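Local coordinates for lamina-associated polypeptide 2 isoforms alpha/zeta (Mus musculus, PDB 2V0X), which forms a dimer through this largely helical domain, is a component of the nuclear lamina, and probably associates with lamin A and chromatin, at residues B[35-43]-B[174-182]; B[130-141]-B[158-169]. The protein carries 2 engineered substitutions. All blocks are in the same frame, centred on the assembly; numbering follows the deposited sequence.

Contact 1: B[35-43]-B[174-182]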
loop_
_atom_site.group_PDB
_atom_site.type_symbol
_atom_site.label_atom_id
_atom_site.label_comp_id
_atom_site.label_asym_id
_atom_site.label_seq_id
_atom_site.Cartn_x
_atom_site.Cartn_y
_atom_site.Cartn_z
ATOM N N LEU B 35 15.332 -0.862 14.128
ATOM C CA LEU B 35 14.613 -0.807 12.853
ATOM C C LEU B 35 13.147 -1.244 12.995
ATOM O O LEU B 35 12.234 -0.532 12.570
ATOM C CB LEU B 35 15.342 -1.685 11.822
ATOM C CG LEU B 35 14.991 -1.709 10.326
ATOM C CD1 LEU B 35 13.708 -2.489 10.066
ATOM C CD2 LEU B 35 14.915 -0.292 9.772
ATOM N N HIS B 36 12.931 -2.413 13.596
ATOM C CA HIS B 36 11.585 -2.950 13.800
ATOM C C HIS B 36 10.780 -2.003 14.694
ATOM O O HIS B 36 9.610 -1.716 14.426
ATOM C CB HIS B 36 11.667 -4.344 14.435
ATOM C CG HIS B 36 10.384 -5.120 14.379
ATOM N ND1 HIS B 36 9.805 -5.519 13.192
ATOM C CD2 HIS B 36 9.585 -5.595 15.365
ATOM C CE1 HIS B 36 8.705 -6.206 13.448
ATOM N NE2 HIS B 36 8.550 -6.267 14.759
ATOM N N GLU B 37 11.430 -1.500 15.738
ATOM C CA GLU B 37 10.804 -0.574 16.672
ATOM C C GLU B 37 10.336 0.684 15.937
ATOM O O GLU B 37 9.240 1.189 16.189
ATOM C CB GLU B 37 11.806 -0.196 17.771
ATOM C CG GLU B 37 11.354 0.920 18.706
ATOM C CD GLU B 37 12.513 1.541 19.471
ATOM O OE1 GLU B 37 12.871 1.013 20.546
ATOM O OE2 GLU B 37 13.068 2.556 18.995
ATOM N N SER B 38 11.169 1.186 15.029
ATOM C CA SER B 38 10.839 2.380 14.259
ATOM C C SER B 38 9.591 2.155 13.405
ATOM O O SER B 38 8.717 3.021 13.344
ATOM C CB SER B 38 12.020 2.782 13.374
ATOM O OG SER B 38 13.200 2.914 14.148
ATOM N N ILE B 39 9.513 0.990 12.763
ATOM C CA ILE B 39 8.369 0.629 11.931
ATOM C C ILE B 39 7.088 0.602 12.783
ATOM O O ILE B 39 6.067 1.183 12.397
ATOM C CB ILE B 39 8.607 -0.731 11.224
ATOM C CG1 ILE B 39 9.767 -0.593 10.230
ATOM C CG2 ILE B 39 7.357 -1.202 10.495
ATOM C CD1 ILE B 39 10.069 -1.860 9.481
ATOM N N LEU B 40 7.164 -0.011 13.965
ATOM C CA LEU B 40 6.017 -0.084 14.867
ATOM C C LEU B 40 5.559 1.297 15.325
ATOM O O LEU B 40 4.355 1.554 15.430
ATOM C CB LEU B 40 6.344 -0.943 16.086
ATOM C CG LEU B 40 5.999 -2.435 16.010
ATOM C CD1 LEU B 40 6.473 -3.051 14.694
ATOM C CD2 LEU B 40 6.613 -3.154 17.208
ATOM N N LYS B 41 6.517 2.179 15.606
ATOM C CA LYS B 41 6.210 3.538 16.037
ATOM C C LYS B 41 5.377 4.268 14.988
ATOM O O LYS B 41 4.337 4.839 15.308
ATOM C CB LYS B 41 7.487 4.343 16.304
ATOM C CG LYS B 41 8.180 4.032 17.614
ATOM C CD LYS B 41 9.402 4.925 17.800
ATOM C CE LYS B 41 10.092 4.657 19.130
ATOM N NZ LYS B 41 9.190 4.891 20.294
ATOM N N VAL B 42 5.853 4.275 13.743
ATOM C CA VAL B 42 5.127 4.948 12.674
ATOM C C VAL B 42 3.708 4.398 12.497
ATOM O O VAL B 42 2.760 5.175 12.418
ATOM C CB VAL B 42 5.930 4.993 11.325
ATOM C CG1 VAL B 42 6.710 3.734 11.121
ATOM C CG2 VAL B 42 4.996 5.224 10.144
ATOM N N VAL B 43 3.555 3.076 12.482
ATOM C CA VAL B 43 2.232 2.479 12.338
ATOM C C VAL B 43 1.331 2.940 13.497
ATOM O O VAL B 43 0.230 3.439 13.267
ATOM C CB VAL B 43 2.304 0.923 12.274
ATOM C CG1 VAL B 43 0.920 0.322 12.253
ATOM C CG2 VAL B 43 3.078 0.473 11.030
ATOM N N PHE B 174 10.136 3.662 4.622
ATOM C CA PHE B 174 9.386 4.171 5.765
ATOM C C PHE B 174 8.127 4.925 5.306
ATOM O O PHE B 174 7.089 4.850 5.956
ATOM C CB PHE B 174 10.263 5.031 6.684
ATOM C CG PHE B 174 11.076 4.218 7.641
ATOM C CD1 PHE B 174 12.240 3.577 7.215
ATOM C CD2 PHE B 174 10.621 3.985 8.929
ATOM C CE1 PHE B 174 12.932 2.704 8.057
ATOM C CE2 PHE B 174 11.302 3.115 9.779
ATOM C CZ PHE B 174 12.459 2.471 9.337
ATOM N N ASP B 175 8.213 5.624 4.179
ATOM C CA ASP B 175 7.045 6.322 3.638
ATOM C C ASP B 175 5.985 5.293 3.159
ATOM O O ASP B 175 4.785 5.510 3.329
ATOM C CB ASP B 175 7.473 7.277 2.520
ATOM C CG ASP B 175 8.228 8.509 3.064
ATOM O OD1 ASP B 175 8.012 8.899 4.230
ATOM O OD2 ASP B 175 9.053 9.082 2.337
ATOM N N GLU B 176 6.443 4.163 2.612
ATOM C CA GLU B 176 5.542 3.099 2.143
ATOM C C GLU B 176 4.814 2.504 3.351
ATOM O O GLU B 176 3.602 2.260 3.310
ATOM C CB GLU B 176 6.325 1.985 1.431
ATOM C CG GLU B 176 7.121 2.458 0.236
ATOM C CD GLU B 176 7.907 1.354 -0.459
ATOM O OE1 GLU B 176 8.689 0.642 0.206
ATOM O OE2 GLU B 176 7.763 1.223 -1.689
ATOM N N VAL B 177 5.560 2.312 4.433
ATOM C CA VAL B 177 5.007 1.765 5.675
ATOM C C VAL B 177 3.919 2.729 6.192
ATOM O O VAL B 177 2.850 2.309 6.625
ATOM C CB VAL B 177 6.132 1.594 6.761
ATOM C CG1 VAL B 177 5.521 1.331 8.169
ATOM C CG2 VAL B 177 7.049 0.417 6.398
ATOM N N ARG B 178 4.208 4.024 6.132
ATOM C CA ARG B 178 3.259 5.058 6.570
ATOM C C ARG B 178 1.968 5.024 5.738
ATOM O O ARG B 178 0.865 5.035 6.283
ATOM C CB ARG B 178 3.909 6.455 6.481
ATOM C CG ARG B 178 3.007 7.581 6.977
ATOM C CD ARG B 178 3.791 8.837 7.309
ATOM N NE ARG B 178 4.721 8.617 8.413
ATOM C CZ ARG B 178 5.980 9.044 8.429
ATOM N NH1 ARG B 178 6.475 9.717 7.396
ATOM N NH2 ARG B 178 6.744 8.804 9.490
HETATM N N MSE B 179 2.111 4.998 4.416
HETATM C CA MSE B 179 0.954 4.937 3.527
HETATM C C MSE B 179 0.115 3.681 3.778
HETATM O O MSE B 179 -1.125 3.742 3.768
HETATM C CB MSE B 179 1.379 5.018 2.056
HETATM C CG MSE B 179 1.969 6.377 1.619
HETATM SE SE MSE B 179 0.940 7.940 2.245
HETATM C CE MSE B 179 -0.795 7.381 1.764
ATOM N N SER B 180 0.785 2.550 4.015
ATOM C CA SER B 180 0.106 1.283 4.295
ATOM C C SER B 180 -0.674 1.362 5.612
ATOM O O SER B 180 -1.781 0.846 5.710
ATOM C CB SER B 180 1.114 0.123 4.378
ATOM O OG SER B 180 1.705 -0.146 3.114
ATOM N N ALA B 181 -0.087 2.015 6.611
ATOM C CA ALA B 181 -0.725 2.159 7.912
ATOM C C ALA B 181 -1.990 3.001 7.781
ATOM O O ALA B 181 -3.013 2.674 8.380
ATOM C CB ALA B 181 0.237 2.781 8.936
ATOM N N CYS B 182 -1.941 4.022 6.931
ATOM C CA CYS B 182 -3.085 4.904 6.699
ATOM C C CYS B 182 -4.209 4.119 6.040
ATOM O O CYS B 182 -5.376 4.252 6.419
ATOM C CB CYS B 182 -2.681 6.087 5.806
ATOM S SG CYS B 182 -1.665 7.370 6.627
#
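F174 meets L35, S38 and I39, and V177 meets I39, V42 and V43, through different first torsions: CG of F174 stands beside its own backbone N (chi1 -82°), whereas CG1 of V177 lies anti to the backbone N (chi1 167°). CD2 of L35, in a poorly ordered side chain, meets the ring in its plane, 3.7 Å from CZ of F174. CB of S38 is also at the edge, 3.7 Å from CE2 of F174; a serine suits this place because its carbon side can pack while OG bonds the backbone O of P34. The chain of I39 runs roughly at right angles to the aromatic side chain, CG1 lying 4.0 Å from CE2 of F174. Were the ring of F174 cut back to an alanine, L35, S38 and I39 would probably lose their common aromatic partner and a gap would open between the helices.

Deeper along the contact, CG2 of I39 is 3.9 Å from CG1 of V177, and the branched residues mesh without long chains to order. V42 straddles two partners: CG1 faces V177, while CG2 lies 3.8 Å from NE of R178. Toward the end of 35-43, CB of A181 lies 4.0 Å from CA of V43, and so small a side chain lets the backbones draw close. The axes of 35-43 and 174-182 cross at -38°, 9.4 Å apart at closest; the segments belong to the short helix 35-46 and the long helix 152-196. The second subunit adds to the same cluster, its A125 packing on I39 and its L121 on V177. Cohesion therefore rests mainly on apolar contact and hydrophobic burial, while the guanidinium of R178, touching V42, makes a long salt bridge to D175 and a weak, long ion pair with E46.

Contact 2: B[130-141]-B[158-169]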
loop_
_atom_site.group_PDB
_atom_site.type_symbol
_atom_site.label_atom_id
_atom_site.label_comp_id
_atom_site.label_asym_id
_atom_site.label_seq_id
_atom_site.Cartn_x
_atom_site.Cartn_y
_atom_site.Cartn_z
ATOM N N VAL B 130 15.194 4.006 -8.520
ATOM C CA VAL B 130 16.402 4.153 -7.713
ATOM C C VAL B 130 17.146 2.802 -7.540
ATOM O O VAL B 130 18.357 2.750 -7.659
ATOM C CB VAL B 130 16.073 4.799 -6.331
ATOM C CG1 VAL B 130 17.295 4.802 -5.412
ATOM C CG2 VAL B 130 15.591 6.264 -6.534
ATOM N N ALA B 131 16.424 1.713 -7.290
ATOM C CA ALA B 131 17.063 0.396 -7.127
ATOM C C ALA B 131 17.843 -0.004 -8.386
ATOM O O ALA B 131 18.991 -0.443 -8.318
ATOM C CB ALA B 131 16.038 -0.658 -6.796
ATOM N N LYS B 132 17.232 0.222 -9.531
ATOM C CA LYS B 132 17.849 -0.103 -10.809
ATOM C C LYS B 132 19.066 0.808 -11.068
ATOM O O LYS B 132 20.110 0.337 -11.526
ATOM C CB LYS B 132 16.810 0.037 -11.931
ATOM C CG LYS B 132 17.123 -0.734 -13.222
ATOM C CD LYS B 132 17.112 -2.248 -12.979
ATOM C CE LYS B 132 17.268 -3.047 -14.271
ATOM N NZ LYS B 132 16.077 -2.934 -15.165
ATOM N N SER B 133 18.946 2.095 -10.751
ATOM C CA SER B 133 20.050 3.030 -10.951
ATOM C C SER B 133 21.216 2.617 -10.072
ATOM O O SER B 133 22.367 2.618 -10.505
ATOM C CB SER B 133 19.636 4.463 -10.592
ATOM O OG SER B 133 18.603 4.911 -11.450
ATOM N N LEU B 134 20.895 2.266 -8.833
ATOM C CA LEU B 134 21.877 1.841 -7.859
ATOM C C LEU B 134 22.649 0.613 -8.351
ATOM O O LEU B 134 23.875 0.528 -8.169
ATOM C CB LEU B 134 21.174 1.553 -6.534
ATOM C CG LEU B 134 21.805 0.716 -5.424
ATOM C CD1 LEU B 134 23.064 1.334 -4.891
ATOM C CD2 LEU B 134 20.773 0.572 -4.321
ATOM N N GLN B 135 21.956 -0.324 -8.999
ATOM C CA GLN B 135 22.669 -1.501 -9.468
ATOM C C GLN B 135 23.591 -1.235 -10.651
ATOM O O GLN B 135 24.649 -1.840 -10.739
ATOM C CB GLN B 135 21.776 -2.739 -9.644
ATOM C CG GLN B 135 20.766 -2.772 -10.756
ATOM C CD GLN B 135 19.964 -4.088 -10.739
ATOM O OE1 GLN B 135 18.752 -4.094 -10.912
ATOM N NE2 GLN B 135 20.651 -5.194 -10.500
ATOM N N ALA B 136 23.223 -0.293 -11.512
ATOM C CA ALA B 136 24.064 0.069 -12.646
ATOM C C ALA B 136 25.332 0.764 -12.096
ATOM O O ALA B 136 26.445 0.535 -12.579
ATOM C CB ALA B 136 23.312 0.999 -13.585
ATOM N N ASP B 137 25.162 1.580 -11.063
ATOM C CA ASP B 137 26.296 2.265 -10.452
ATOM C C ASP B 137 27.251 1.289 -9.754
ATOM O O ASP B 137 28.474 1.435 -9.855
ATOM C CB ASP B 137 25.823 3.321 -9.453
ATOM C CG ASP B 137 25.304 4.590 -10.129
ATOM O OD1 ASP B 137 25.429 4.726 -11.366
ATOM O OD2 ASP B 137 24.770 5.460 -9.410
ATOM N N ILE B 138 26.694 0.321 -9.026
ATOM C CA ILE B 138 27.501 -0.675 -8.326
ATOM C C ILE B 138 28.399 -1.398 -9.326
ATOM O O ILE B 138 29.595 -1.558 -9.083
ATOM C CB ILE B 138 26.633 -1.717 -7.567
ATOM C CG1 ILE B 138 26.004 -1.071 -6.328
ATOM C CG2 ILE B 138 27.481 -2.932 -7.151
ATOM C CD1 ILE B 138 24.879 -1.878 -5.724
ATOM N N SER B 139 27.831 -1.819 -10.452
ATOM C CA SER B 139 28.636 -2.496 -11.446
ATOM C C SER B 139 29.679 -1.537 -12.028
ATOM O O SER B 139 30.805 -1.942 -12.298
ATOM C CB SER B 139 27.762 -3.093 -12.551
ATOM O OG SER B 139 26.856 -2.136 -13.055
ATOM N N GLN B 140 29.327 -0.259 -12.171
ATOM C CA GLN B 140 30.278 0.713 -12.715
ATOM C C GLN B 140 31.497 0.826 -11.803
ATOM O O GLN B 140 32.633 0.882 -12.275
ATOM C CB GLN B 140 29.645 2.090 -12.898
ATOM C CG GLN B 140 30.456 2.979 -13.832
ATOM C CD GLN B 140 29.964 4.407 -13.881
ATOM O OE1 GLN B 140 28.764 4.667 -13.938
ATOM N NE2 GLN B 140 30.897 5.346 -13.858
ATOM N N ALA B 141 31.248 0.844 -10.499
ATOM C CA ALA B 141 32.300 0.932 -9.497
ATOM C C ALA B 141 33.140 -0.344 -9.524
ATOM O O ALA B 141 34.366 -0.304 -9.369
ATOM C CB ALA B 141 31.689 1.118 -8.126
ATOM N N ILE B 158 31.571 7.083 -7.076
ATOM C CA ILE B 158 30.472 6.268 -7.570
ATOM C C ILE B 158 29.780 5.645 -6.363
ATOM O O ILE B 158 28.563 5.717 -6.238
ATOM C CB ILE B 158 30.961 5.173 -8.544
ATOM C CG1 ILE B 158 31.451 5.821 -9.841
ATOM C CG2 ILE B 158 29.841 4.215 -8.896
ATOM C CD1 ILE B 158 30.387 6.667 -10.515
ATOM N N LEU B 159 30.582 5.138 -5.431
ATOM C CA LEU B 159 30.081 4.501 -4.231
ATOM C C LEU B 159 29.408 5.498 -3.307
ATOM O O LEU B 159 28.530 5.133 -2.532
ATOM C CB LEU B 159 31.203 3.782 -3.477
ATOM C CG LEU B 159 31.804 2.502 -4.087
ATOM C CD1 LEU B 159 32.810 1.926 -3.100
ATOM C CD2 LEU B 159 30.717 1.463 -4.404
ATOM N N ASN B 160 29.829 6.758 -3.363
ATOM C CA ASN B 160 29.221 7.759 -2.504
ATOM C C ASN B 160 27.778 7.962 -2.991
ATOM O O ASN B 160 26.838 8.068 -2.208
ATOM C CB ASN B 160 30.020 9.060 -2.564
ATOM C CG ASN B 160 29.576 10.050 -1.520
ATOM O OD1 ASN B 160 29.513 9.731 -0.328
ATOM N ND2 ASN B 160 29.252 11.252 -1.954
ATOM N N ARG B 161 27.605 7.908 -4.299
ATOM C CA ARG B 161 26.302 8.066 -4.905
ATOM C C ARG B 161 25.398 6.854 -4.540
ATOM O O ARG B 161 24.230 7.028 -4.155
ATOM C CB ARG B 161 26.491 8.198 -6.418
ATOM C CG ARG B 161 25.295 8.750 -7.177
ATOM C CD ARG B 161 25.505 8.603 -8.684
ATOM N NE ARG B 161 26.763 9.204 -9.122
ATOM C CZ ARG B 161 27.406 8.877 -10.241
ATOM N NH1 ARG B 161 26.915 7.945 -11.049
ATOM N NH2 ARG B 161 28.540 9.491 -10.560
ATOM N N THR B 162 25.952 5.641 -4.590
ATOM C CA THR B 162 25.177 4.449 -4.248
ATOM C C THR B 162 24.762 4.487 -2.779
ATOM O O THR B 162 23.699 3.981 -2.404
ATOM C CB THR B 162 25.957 3.134 -4.533
ATOM O OG1 THR B 162 27.085 3.023 -3.654
ATOM C CG2 THR B 162 26.429 3.114 -5.979
ATOM N N TYR B 163 25.615 5.086 -1.954
ATOM C CA TYR B 163 25.355 5.210 -0.524
ATOM C C TYR B 163 24.091 6.074 -0.293
ATOM O O TYR B 163 23.233 5.740 0.532
ATOM C CB TYR B 163 26.570 5.845 0.162
ATOM C CG TYR B 163 26.484 5.860 1.667
ATOM C CD1 TYR B 163 26.805 4.726 2.410
ATOM C CD2 TYR B 163 26.076 7.000 2.350
ATOM C CE1 TYR B 163 26.722 4.721 3.792
ATOM C CE2 TYR B 163 25.987 7.005 3.742
ATOM C CZ TYR B 163 26.312 5.859 4.454
ATOM O OH TYR B 163 26.218 5.846 5.828
ATOM N N ASP B 164 23.995 7.173 -1.033
ATOM C CA ASP B 164 22.861 8.083 -0.956
ATOM C C ASP B 164 21.591 7.375 -1.448
ATOM O O ASP B 164 20.556 7.408 -0.791
ATOM C CB ASP B 164 23.125 9.335 -1.809
ATOM C CG ASP B 164 21.982 10.332 -1.753
ATOM O OD1 ASP B 164 21.508 10.760 -2.828
ATOM O OD2 ASP B 164 21.565 10.691 -0.633
ATOM N N ALA B 165 21.689 6.723 -2.594
ATOM C CA ALA B 165 20.557 5.974 -3.141
ATOM C C ALA B 165 20.025 4.951 -2.113
ATOM O O ALA B 165 18.807 4.775 -1.982
ATOM C CB ALA B 165 20.960 5.278 -4.445
ATOM N N ALA B 166 20.927 4.313 -1.360
ATOM C CA ALA B 166 20.518 3.327 -0.348
ATOM C C ALA B 166 19.764 3.995 0.798
ATOM O O ALA B 166 18.779 3.447 1.290
ATOM C CB ALA B 166 21.726 2.531 0.196
ATOM N N SER B 167 20.198 5.181 1.216
ATOM C CA SER B 167 19.483 5.860 2.292
ATOM C C SER B 167 18.128 6.356 1.756
ATOM O O SER B 167 17.141 6.354 2.474
ATOM C CB SER B 167 20.303 7.012 2.876
ATOM O OG SER B 167 20.812 7.813 1.841
ATOM N N TYR B 168 18.089 6.738 0.485
ATOM C CA TYR B 168 16.854 7.191 -0.153
ATOM C C TYR B 168 15.862 6.023 -0.088
ATOM O O TYR B 168 14.701 6.190 0.281
ATOM C CB TYR B 168 17.116 7.552 -1.617
ATOM C CG TYR B 168 15.864 7.868 -2.415
ATOM C CD1 TYR B 168 15.441 9.185 -2.613
ATOM C CD2 TYR B 168 15.102 6.849 -2.975
ATOM C CE1 TYR B 168 14.288 9.467 -3.356
ATOM C CE2 TYR B 168 13.963 7.118 -3.704
ATOM C CZ TYR B 168 13.560 8.418 -3.899
ATOM O OH TYR B 168 12.446 8.648 -4.673
ATOM N N LEU B 169 16.355 4.832 -0.410
ATOM C CA LEU B 169 15.539 3.627 -0.394
ATOM C C LEU B 169 14.987 3.310 0.997
ATOM O O LEU B 169 13.849 2.883 1.122
ATOM C CB LEU B 169 16.330 2.452 -0.948
ATOM C CG LEU B 169 16.609 2.565 -2.442
ATOM C CD1 LEU B 169 17.727 1.634 -2.843
ATOM C CD2 LEU B 169 15.348 2.288 -3.247
#
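L134 presses CD1 against CB of T162 at 3.4 Å, tighter than ordinary carbon contact, and its other branch, CD2, lies 3.5 Å from CD1 of L169. A leucine suits this place because its fork fills two sites at once. Beside it V130 slides past L169 with CG1 and puts CG2 3.4 Å from CE2 of Y168, while CB of A165 packs against CG1 of V130. At the far end CB of A141 packs 3.7 Å from CG2 of I158.

These pairs line the seam of an antiparallel helical hairpin, helix 100-146 turning back as helix 152-196, with segment axes 9.2 Å apart and 156° between their directions. I138 and T162 also pack on T162 and I138 of the second subunit, consistent with the coiled-coil character of the dimer.

Further out, D137, partly exposed, sets OD1 3.6 Å from NH1 of R161 in a salt bridge, the carboxylate and guanidinium planes 77° apart. T162 is itself anchored: OG1, set between its backbone N and carbonyl carbon, donates to O of L159 at 2.8 Å, which turns the methyl CG2 toward CB of D137.

After an unmodelled stretch, 14-33, the chain enters helix 35-46, whose first nine residues make the near side of contact 1. The partner arrives only 130 residues later, so this contact closes a long loop holding the helices 66-72 and 79-87, all of helix 100-146 and the first part of helix 152-196. Contact 2 is nested within that loop and closes a much shorter one, 16 residues around the hairpin turn. Both contacts use helix 152-196, contact 2 first and contact 1 further on, with centres 24 Å apart and no direct touch. Contact 2 joins the two long helices; contact 1 adds the N-terminal helix, and the second subunit reaches both.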